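Local coordinates for DNA ligase D 3'-phosphoesterase domain-containing protein (Methanocella paludicola, PDB 5DMP) that probably trims damaged or ribonucleotide-bearing 3' ends as the phosphoesterase of archaeal non-homologous end-joining DNA repair, at residues V27-V33 with A47-H53. Numbering follows the deposited sequence.
Sequences VLKSWAV and AMPTEDH. With VN4 (oxido(dioxo)vanadium), chain J.
Strands 27-33 and 47-53 run antiparallel as neighbours in a curled sheet, their short axes approaching to 4.1 Å with 136° between their N-to-C directions. Paired backbone hydrogen bonds close both ends: A32 N to M48 O (2.7 Å) with M48 N to A32 O (2.8 Å), and L28 N to H53 O (2.8 Å) with H53 N to L28 O (3.0 Å). W31 and P49 form a non-hydrogen-bonded pair. From there to L28/H53 the second strand carries one extra residue, a beta bulge in which E51 and D52 lie across from K29. T50 N reaches S30 O (3.0 Å), but a water enters the gap the bulge opens, accepting from S30 N and donating to T50 O and D52 OD1. K29 (chi1 to chi3 m) curls back, its NZ salt-bridged to D52 OD1 (2.9 Å).

On one face the W31 indole (chi1 m) swings back along its own strand toward K29, and its CD1 edge wedges between A47 CB (3.8 Å) and P49 CG (4.1 Å). W132 of strand 132-136 meets it edge-to-face. V33 CG2 packs on A47 CB (4.0 Å). On the opposite face, T50 CG2 packs against A32 CB (3.9 Å) and T50 OG1 against S30 CB (3.2 Å). S30 OG turns back to L28 O (3.0 Å) and is hydrogen-bonded to R21 NH1. Beside it stands H53 (chi1 m), its ND1 donating to E51 O (2.7 Å) while NE2 donates to O1 of the vanadate (2.7 Å). The bulged hairpin forms part of the ligand pocket of this LigD-type phosphoesterase, with vanadate probably mimicking a phosphate.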
loop_
_atom_site.group_PDB
_atom_site.type_symbol
_atom_site.label_atom_id
_atom_site.label_comp_id
_atom_site.label_asym_id
_atom_site.label_seq_id
_atom_site.Cartn_x
_atom_site.Cartn_y
_atom_site.Cartn_z
ATOM N N VAL A 27 1.966 -12.991 7.228
ATOM C CA VAL A 27 1.513 -11.750 7.901
ATOM C C VAL A 27 1.321 -10.676 6.799
ATOM O O VAL A 27 1.643 -10.949 5.663
ATOM C CB VAL A 27 2.538 -11.196 8.909
ATOM C CG1 VAL A 27 2.729 -12.187 10.093
ATOM C CG2 VAL A 27 3.859 -10.837 8.254
ATOM N N LEU A 28 0.896 -9.480 7.189
ATOM C CA LEU A 28 0.820 -8.365 6.241
ATOM C C LEU A 28 2.023 -7.460 6.553
ATOM O O LEU A 28 2.054 -6.773 7.583
ATOM C CB LEU A 28 -0.498 -7.580 6.529
ATOM C CG LEU A 28 -1.764 -8.398 6.220
ATOM C CD1 LEU A 28 -3.035 -7.539 6.448
ATOM C CD2 LEU A 28 -1.839 -8.989 4.820
ATOM N N LYS A 29 3.039 -7.451 5.677
ATOM C CA LYS A 29 4.135 -6.504 5.793
ATOM C C LYS A 29 3.611 -5.105 5.437
ATOM O O LYS A 29 2.874 -4.988 4.455
ATOM C CB LYS A 29 5.264 -6.888 4.760
ATOM C CG LYS A 29 5.831 -8.312 4.824
ATOM C CD LYS A 29 6.445 -8.618 6.202
ATOM C CE LYS A 29 7.577 -7.683 6.528
ATOM N NZ LYS A 29 8.178 -8.225 7.802
ATOM N N SER A 30 3.960 -4.082 6.222
ATOM C CA SER A 30 3.195 -2.849 6.213
ATOM C C SER A 30 4.158 -1.668 6.060
ATOM O O SER A 30 5.253 -1.680 6.611
ATOM C CB SER A 30 2.425 -2.703 7.520
ATOM O OG SER A 30 1.469 -3.794 7.576
ATOM N N TRP A 31 3.671 -0.613 5.431
ATOM C CA TRP A 31 4.398 0.647 5.329
ATOM C C TRP A 31 3.405 1.773 5.491
ATOM O O TRP A 31 2.259 1.700 4.969
ATOM C CB TRP A 31 5.007 0.789 3.927
ATOM C CG TRP A 31 6.142 -0.140 3.540
ATOM C CD1 TRP A 31 7.516 0.183 3.543
ATOM C CD2 TRP A 31 6.055 -1.481 3.033
ATOM N NE1 TRP A 31 8.237 -0.909 3.082
ATOM C CE2 TRP A 31 7.385 -1.934 2.770
ATOM C CE3 TRP A 31 4.981 -2.373 2.768
ATOM C CZ2 TRP A 31 7.661 -3.229 2.243
ATOM C CZ3 TRP A 31 5.242 -3.632 2.304
ATOM C CH2 TRP A 31 6.600 -4.086 2.071
ATOM N N ALA A 32 3.822 2.859 6.143
ATOM C CA ALA A 32 2.983 4.047 6.172
ATOM C C ALA A 32 3.388 4.946 5.006
ATOM O O ALA A 32 4.576 5.258 4.849
ATOM C CB ALA A 32 3.163 4.796 7.498
ATOM N N VAL A 33 2.412 5.397 4.231
ATOM C CA VAL A 33 2.690 6.182 3.037
ATOM C C VAL A 33 1.970 7.500 3.195
ATOM O O VAL A 33 0.767 7.613 2.891
ATOM C CB VAL A 33 2.234 5.415 1.741
ATOM C CG1 VAL A 33 2.589 6.262 0.486
ATOM C CG2 VAL A 33 2.920 4.024 1.704
ATOM N N ALA A 47 7.744 5.608 1.898
ATOM C CA ALA A 47 6.967 4.480 2.492
ATOM C C ALA A 47 7.780 4.064 3.700
ATOM O O ALA A 47 8.901 3.575 3.576
ATOM C CB ALA A 47 6.854 3.303 1.497
ATOM N N MET A 48 7.254 4.336 4.876
ATOM C CA MET A 48 7.971 4.043 6.134
ATOM C C MET A 48 7.468 2.701 6.738
ATOM O O MET A 48 6.300 2.606 7.091
ATOM C CB MET A 48 7.726 5.195 7.116
ATOM C CG MET A 48 8.704 6.393 6.994
ATOM S SD MET A 48 8.789 7.192 5.379
ATOM C CE MET A 48 7.114 7.821 5.263
ATOM N N PRO A 49 8.342 1.700 6.865
ATOM C CA PRO A 49 7.961 0.402 7.436
ATOM C C PRO A 49 7.326 0.522 8.806
ATOM O O PRO A 49 7.754 1.329 9.661
ATOM C CB PRO A 49 9.257 -0.372 7.529
ATOM C CG PRO A 49 10.207 0.356 6.620
ATOM C CD PRO A 49 9.778 1.772 6.565
ATOM N N THR A 50 6.250 -0.239 8.997
ATOM C CA THR A 50 5.582 -0.270 10.282
ATOM C C THR A 50 5.483 -1.718 10.705
ATOM O O THR A 50 6.005 -2.641 10.057
ATOM C CB THR A 50 4.192 0.420 10.236
ATOM O OG1 THR A 50 3.379 -0.267 9.280
ATOM C CG2 THR A 50 4.337 1.880 9.798
ATOM N N GLU A 51 4.794 -1.969 11.798
ATOM C CA GLU A 51 4.705 -3.318 12.295
ATOM C C GLU A 51 4.000 -4.261 11.367
ATOM O O GLU A 51 2.923 -3.901 10.777
ATOM C CB GLU A 51 3.783 -3.292 13.552
ATOM C CG GLU A 51 4.403 -2.863 14.825
ATOM C CD GLU A 51 5.653 -3.627 15.151
ATOM O OE1 GLU A 51 5.599 -4.872 15.326
ATOM O OE2 GLU A 51 6.693 -2.952 15.244
ATOM N N ASP A 52 4.434 -5.516 11.369
ATOM C CA ASP A 52 3.655 -6.538 10.692
ATOM C C ASP A 52 2.250 -6.620 11.294
ATOM O O ASP A 52 2.095 -6.420 12.508
ATOM C CB ASP A 52 4.268 -7.931 10.865
ATOM C CG ASP A 52 5.613 -8.074 10.197
ATOM O OD1 ASP A 52 6.082 -7.147 9.484
ATOM O OD2 ASP A 52 6.194 -9.148 10.414
ATOM N N HIS A 53 1.244 -6.862 10.460
ATOM C CA HIS A 53 -0.172 -6.970 10.923
ATOM C C HIS A 53 -0.685 -8.363 10.618
ATOM O O HIS A 53 -0.218 -9.013 9.713
ATOM C CB HIS A 53 -1.051 -5.885 10.264
ATOM C CG HIS A 53 -0.958 -4.564 10.954
ATOM N ND1 HIS A 53 0.231 -3.845 11.061
ATOM C CD2 HIS A 53 -1.885 -3.871 11.656
ATOM C CE1 HIS A 53 0.004 -2.743 11.762
ATOM N NE2 HIS A 53 -1.271 -2.727 12.121
HETATM V V VN4 J . -2.474 0.466 11.990
HETATM O O1 VN4 J . -2.498 -0.762 13.464
HETATM O O2 VN4 J . -4.301 0.975 11.618
HETATM O O3 VN4 J . -0.850 0.983 11.154
HETATM O O HOH W 1 5.774 -4.850 8.354
#